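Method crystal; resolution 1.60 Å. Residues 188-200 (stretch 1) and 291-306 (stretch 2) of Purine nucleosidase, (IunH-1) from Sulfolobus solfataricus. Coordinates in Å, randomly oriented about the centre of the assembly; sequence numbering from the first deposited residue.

Stretch 1 188-200: DVIINYPVTDEEW
Stretch 2 291-306: IVYEINKKSFMEKIYD

Stretch 1 leaves a helix at its start, makes a type I turn from I190 to Y193, runs extended through P194 and V195 (psi 159° and 112°), and enters a second helix at D197. T196 caps that helix: E199 N donates to T196 OG1 (3.3 Å). Stretch 2 is a strand, 291-295, then a helix from K297, capped by N296 OD1 accepting from S299 N (3.0 Å). The two stretches run in the same direction; CA atoms pair V189 with Y293 (5.9 Å), Y193 with K297 (6.4 Å) and V195 with M301 (8.6 Å). Together they bury 616 Å².

V189 (chi1 t) packs its apolar side chain on the strand backbone, CG2 3.5 Å from V292 O, which has no polar partner. Y193 (chi1 m, chi2 -79°) lies along the strand end. Tyrosine offers both hydroxyl and ring: I295 N donates to Y193 OH (3.2 Å), and I295 CG1 (chi1 p) sits 3.5 Å from the Y193 ring centroid, over one face. A water joins Y193 OH, Y293 O and N192 ND2.

K297 has all four chi angles t, so its extended side chain carries NZ to stretch 1. K297 NZ donates to P194 O (2.7 Å) and forms a salt bridge with the carboxylate E199 OE1 (2.6 Å). E199 (m, t) is held by T196 N donating to E199 OE1 (2.9 Å). E199 CG lies 3.6 Å from Y305 OH. M301 (m, m, m) adds apolar surface, bringing CE to 4.3 Å from V195 CG2.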

# COMPACT_ATOMS: atom_id res chain seq x y z
N ASP A 188 -6.30 17.50 17.14
CA ASP A 188 -7.54 18.14 16.70
C ASP A 188 -8.61 18.27 17.79
O ASP A 188 -9.73 18.72 17.52
CB ASP A 188 -8.07 17.56 15.38
CG ASP A 188 -8.17 16.05 15.36
OD1 ASP A 188 -7.97 15.38 16.42
OD2 ASP A 188 -8.47 15.53 14.24
N VAL A 189 -8.21 17.92 19.02
CA VAL A 189 -8.93 18.29 20.22
C VAL A 189 -8.27 19.53 20.85
O VAL A 189 -8.94 20.52 21.13
CB VAL A 189 -8.99 17.10 21.21
CG1 VAL A 189 -9.44 17.55 22.61
CG2 VAL A 189 -9.87 15.99 20.63
N ILE A 190 -6.96 19.50 21.04
CA ILE A 190 -6.29 20.60 21.76
C ILE A 190 -6.37 21.93 20.99
O ILE A 190 -6.37 22.98 21.65
CB ILE A 190 -4.83 20.28 22.19
CG1 ILE A 190 -3.92 20.13 21.00
CG2 ILE A 190 -4.78 19.04 23.07
CD1 ILE A 190 -3.22 21.47 20.65
N ILE A 191 -6.50 21.91 19.66
CA ILE A 191 -6.60 23.17 18.89
C ILE A 191 -7.90 23.93 19.14
O ILE A 191 -8.01 25.08 18.76
CB ILE A 191 -6.40 23.00 17.34
CG1 ILE A 191 -7.46 22.08 16.73
CG2 ILE A 191 -4.97 22.53 17.06
CD1 ILE A 191 -7.29 21.86 15.21
N ASN A 192 -8.87 23.29 19.80
CA ASN A 192 -10.09 24.00 20.23
C ASN A 192 -9.89 24.92 21.44
O ASN A 192 -10.82 25.65 21.82
CB ASN A 192 -11.20 22.98 20.56
CG ASN A 192 -11.60 22.13 19.36
OD1 ASN A 192 -11.53 22.58 18.21
ND2 ASN A 192 -12.04 20.90 19.63
N TYR A 193 -8.70 24.89 22.05
CA TYR A 193 -8.42 25.57 23.31
C TYR A 193 -7.14 26.41 23.23
O TYR A 193 -6.25 26.26 24.08
CB TYR A 193 -8.31 24.54 24.43
CG TYR A 193 -9.50 23.60 24.50
CD1 TYR A 193 -10.70 24.01 25.09
CD2 TYR A 193 -9.44 22.32 23.97
CE1 TYR A 193 -11.81 23.16 25.16
CE2 TYR A 193 -10.56 21.46 24.03
CZ TYR A 193 -11.73 21.90 24.62
OH TYR A 193 -12.83 21.06 24.70
N PRO A 194 -7.03 27.31 22.23
CA PRO A 194 -5.84 28.15 22.13
C PRO A 194 -5.78 29.21 23.22
O PRO A 194 -6.81 29.57 23.79
CB PRO A 194 -6.00 28.83 20.78
CG PRO A 194 -7.48 28.98 20.65
CD PRO A 194 -8.04 27.68 21.23
N VAL A 195 -4.57 29.70 23.46
CA VAL A 195 -4.34 30.89 24.27
C VAL A 195 -4.73 32.14 23.45
O VAL A 195 -4.07 32.48 22.46
CB VAL A 195 -2.87 30.98 24.71
CG1 VAL A 195 -2.62 32.29 25.49
CG2 VAL A 195 -2.48 29.71 25.53
N THR A 196 -5.80 32.79 23.88
CA THR A 196 -6.41 33.91 23.15
C THR A 196 -5.59 35.19 23.31
O THR A 196 -4.72 35.28 24.18
CB THR A 196 -7.83 34.21 23.67
OG1 THR A 196 -7.77 34.63 25.04
CG2 THR A 196 -8.74 32.99 23.55
N ASP A 197 -5.89 36.19 22.48
CA ASP A 197 -5.20 37.48 22.61
C ASP A 197 -5.37 38.07 24.02
O ASP A 197 -4.42 38.62 24.56
CB ASP A 197 -5.67 38.48 21.55
CG ASP A 197 -5.10 38.20 20.14
OD1 ASP A 197 -4.05 37.52 20.01
OD2 ASP A 197 -5.69 38.70 19.15
N GLU A 198 -6.56 37.94 24.61
CA GLU A 198 -6.83 38.41 25.98
C GLU A 198 -5.90 37.74 26.99
O GLU A 198 -5.30 38.40 27.86
CB GLU A 198 -8.30 38.15 26.36
CG GLU A 198 -8.68 38.40 27.85
CD GLU A 198 -8.81 37.10 28.69
OE1 GLU A 198 -9.69 36.27 28.35
OE2 GLU A 198 -8.07 36.92 29.70
N GLU A 199 -5.78 36.43 26.88
CA GLU A 199 -4.93 35.65 27.77
C GLU A 199 -3.45 35.97 27.58
O GLU A 199 -2.72 36.10 28.54
CB GLU A 199 -5.21 34.15 27.56
CG GLU A 199 -6.60 33.75 28.05
CD GLU A 199 -7.06 32.38 27.61
OE1 GLU A 199 -6.64 31.90 26.53
OE2 GLU A 199 -7.87 31.79 28.35
N TRP A 200 -3.03 36.10 26.33
CA TRP A 200 -1.65 36.46 25.99
C TRP A 200 -1.27 37.81 26.59
O TRP A 200 -0.20 37.94 27.19
CB TRP A 200 -1.50 36.45 24.47
CG TRP A 200 -0.17 36.84 23.90
CD1 TRP A 200 0.10 37.96 23.17
CD2 TRP A 200 1.05 36.09 23.93
NE1 TRP A 200 1.41 37.96 22.76
CE2 TRP A 200 2.02 36.83 23.23
CE3 TRP A 200 1.42 34.87 24.51
CZ2 TRP A 200 3.33 36.38 23.07
CZ3 TRP A 200 2.73 34.44 24.35
CH2 TRP A 200 3.66 35.20 23.64
N ILE A 291 -9.27 7.96 24.77
CA ILE A 291 -9.04 9.20 24.03
C ILE A 291 -9.78 10.36 24.71
O ILE A 291 -10.95 10.25 25.05
CB ILE A 291 -9.52 9.06 22.56
CG1 ILE A 291 -8.89 7.82 21.91
CG2 ILE A 291 -9.28 10.38 21.79
CD1 ILE A 291 -9.30 7.60 20.41
N VAL A 292 -9.07 11.48 24.90
CA VAL A 292 -9.67 12.70 25.45
C VAL A 292 -10.27 13.52 24.32
O VAL A 292 -9.57 13.87 23.36
CB VAL A 292 -8.63 13.53 26.22
CG1 VAL A 292 -9.21 14.88 26.66
CG2 VAL A 292 -8.09 12.71 27.42
N TYR A 293 -11.57 13.82 24.41
CA TYR A 293 -12.28 14.56 23.37
C TYR A 293 -12.63 16.00 23.77
O TYR A 293 -12.91 16.81 22.89
CB TYR A 293 -13.55 13.79 22.94
CG TYR A 293 -13.29 12.65 21.98
CD1 TYR A 293 -13.06 11.34 22.41
CD2 TYR A 293 -13.23 12.89 20.61
CE1 TYR A 293 -12.82 10.31 21.48
CE2 TYR A 293 -12.98 11.86 19.69
CZ TYR A 293 -12.76 10.57 20.13
OH TYR A 293 -12.51 9.57 19.19
N GLU A 294 -12.63 16.31 25.06
CA GLU A 294 -12.93 17.66 25.56
C GLU A 294 -12.16 17.94 26.87
O GLU A 294 -11.85 17.00 27.62
CB GLU A 294 -14.45 17.83 25.82
CG GLU A 294 -15.38 17.60 24.62
CD GLU A 294 -16.87 17.72 24.98
OE1 GLU A 294 -17.22 18.49 25.90
OE2 GLU A 294 -17.68 17.04 24.32
N ILE A 295 -11.86 19.22 27.11
CA ILE A 295 -11.24 19.68 28.36
C ILE A 295 -12.00 20.89 28.93
O ILE A 295 -12.82 21.51 28.24
CB ILE A 295 -9.72 20.04 28.22
CG1 ILE A 295 -9.51 21.41 27.55
CG2 ILE A 295 -8.95 18.96 27.44
CD1 ILE A 295 -8.14 21.95 27.73
N ASN A 296 -11.72 21.17 30.19
CA ASN A 296 -12.15 22.40 30.86
C ASN A 296 -11.06 23.44 30.69
O ASN A 296 -10.02 23.37 31.35
CB ASN A 296 -12.42 22.10 32.35
CG ASN A 296 -13.01 23.30 33.09
OD1 ASN A 296 -12.60 24.44 32.89
ND2 ASN A 296 -13.98 23.04 33.97
N LYS A 297 -11.28 24.41 29.79
CA LYS A 297 -10.25 25.41 29.47
C LYS A 297 -9.88 26.25 30.69
O LYS A 297 -8.69 26.55 30.89
CB LYS A 297 -10.68 26.35 28.35
CG LYS A 297 -9.46 27.06 27.75
CD LYS A 297 -9.74 28.28 26.92
CE LYS A 297 -8.39 28.92 26.59
NZ LYS A 297 -8.49 30.15 25.83
N LYS A 298 -10.87 26.62 31.48
CA LYS A 298 -10.65 27.47 32.64
C LYS A 298 -9.71 26.78 33.62
O LYS A 298 -8.75 27.38 34.10
CB LYS A 298 -11.98 27.81 33.32
CG LYS A 298 -11.83 28.64 34.59
CD LYS A 298 -13.18 29.13 35.08
CE LYS A 298 -13.07 29.85 36.41
NZ LYS A 298 -14.40 30.27 36.94
N SER A 299 -9.98 25.50 33.89
CA SER A 299 -9.13 24.73 34.80
C SER A 299 -7.70 24.60 34.28
O SER A 299 -6.76 24.71 35.06
CB SER A 299 -9.73 23.34 35.06
OG SER A 299 -10.96 23.43 35.75
N PHE A 300 -7.55 24.38 32.97
CA PHE A 300 -6.23 24.27 32.38
C PHE A 300 -5.45 25.58 32.54
O PHE A 300 -4.31 25.58 32.99
CB PHE A 300 -6.31 23.88 30.90
CG PHE A 300 -5.00 24.03 30.19
CD1 PHE A 300 -3.90 23.28 30.57
CD2 PHE A 300 -4.86 24.96 29.18
CE1 PHE A 300 -2.68 23.44 29.94
CE2 PHE A 300 -3.64 25.13 28.55
CZ PHE A 300 -2.54 24.38 28.94
N MET A 301 -6.08 26.70 32.19
CA MET A 301 -5.38 27.98 32.27
C MET A 301 -5.05 28.38 33.70
O MET A 301 -4.07 29.07 33.94
CB MET A 301 -6.17 29.08 31.56
CG MET A 301 -6.19 28.93 30.04
SD MET A 301 -4.56 28.93 29.26
CE MET A 301 -4.05 30.64 29.46
N GLU A 302 -5.85 27.93 34.66
CA GLU A 302 -5.50 28.14 36.06
C GLU A 302 -4.15 27.48 36.41
O GLU A 302 -3.36 28.08 37.16
CB GLU A 302 -6.63 27.66 36.98
CG GLU A 302 -7.86 28.55 36.90
CD GLU A 302 -9.02 28.11 37.80
OE1 GLU A 302 -8.99 26.95 38.30
OE2 GLU A 302 -9.95 28.92 38.01
N LYS A 303 -3.88 26.29 35.87
CA LYS A 303 -2.59 25.61 36.08
C LYS A 303 -1.46 26.40 35.42
O LYS A 303 -0.36 26.48 35.96
CB LYS A 303 -2.58 24.18 35.51
CG LYS A 303 -3.35 23.12 36.26
CD LYS A 303 -2.79 22.84 37.66
CE LYS A 303 -3.46 21.61 38.31
NZ LYS A 303 -4.94 21.51 37.96
N ILE A 304 -1.73 26.97 34.25
CA ILE A 304 -0.71 27.76 33.55
C ILE A 304 -0.37 29.05 34.33
O ILE A 304 0.81 29.36 34.56
CB ILE A 304 -1.16 28.10 32.10
CG1 ILE A 304 -1.29 26.81 31.25
CG2 ILE A 304 -0.23 29.12 31.45
CD1 ILE A 304 -0.01 26.05 31.06
N TYR A 305 -1.37 29.82 34.73
CA TYR A 305 -1.10 31.04 35.51
C TYR A 305 -0.33 30.75 36.81
O TYR A 305 0.55 31.52 37.21
CB TYR A 305 -2.39 31.81 35.80
CG TYR A 305 -3.09 32.37 34.58
CD1 TYR A 305 -2.41 33.13 33.64
CD2 TYR A 305 -4.45 32.17 34.39
CE1 TYR A 305 -3.06 33.66 32.52
CE2 TYR A 305 -5.11 32.69 33.29
CZ TYR A 305 -4.41 33.44 32.36
OH TYR A 305 -5.06 33.97 31.27
N ASP A 306 -0.69 29.66 37.47
CA ASP A 306 -0.00 29.21 38.67
C ASP A 306 1.49 28.94 38.41
O ASP A 306 2.36 29.37 39.19
CB ASP A 306 -0.70 27.95 39.20
CG ASP A 306 0.00 27.35 40.40
OD1 ASP A 306 -0.08 27.93 41.52
OD2 ASP A 306 0.63 26.28 40.24
O HOH W 1 -12.98 19.61 22.21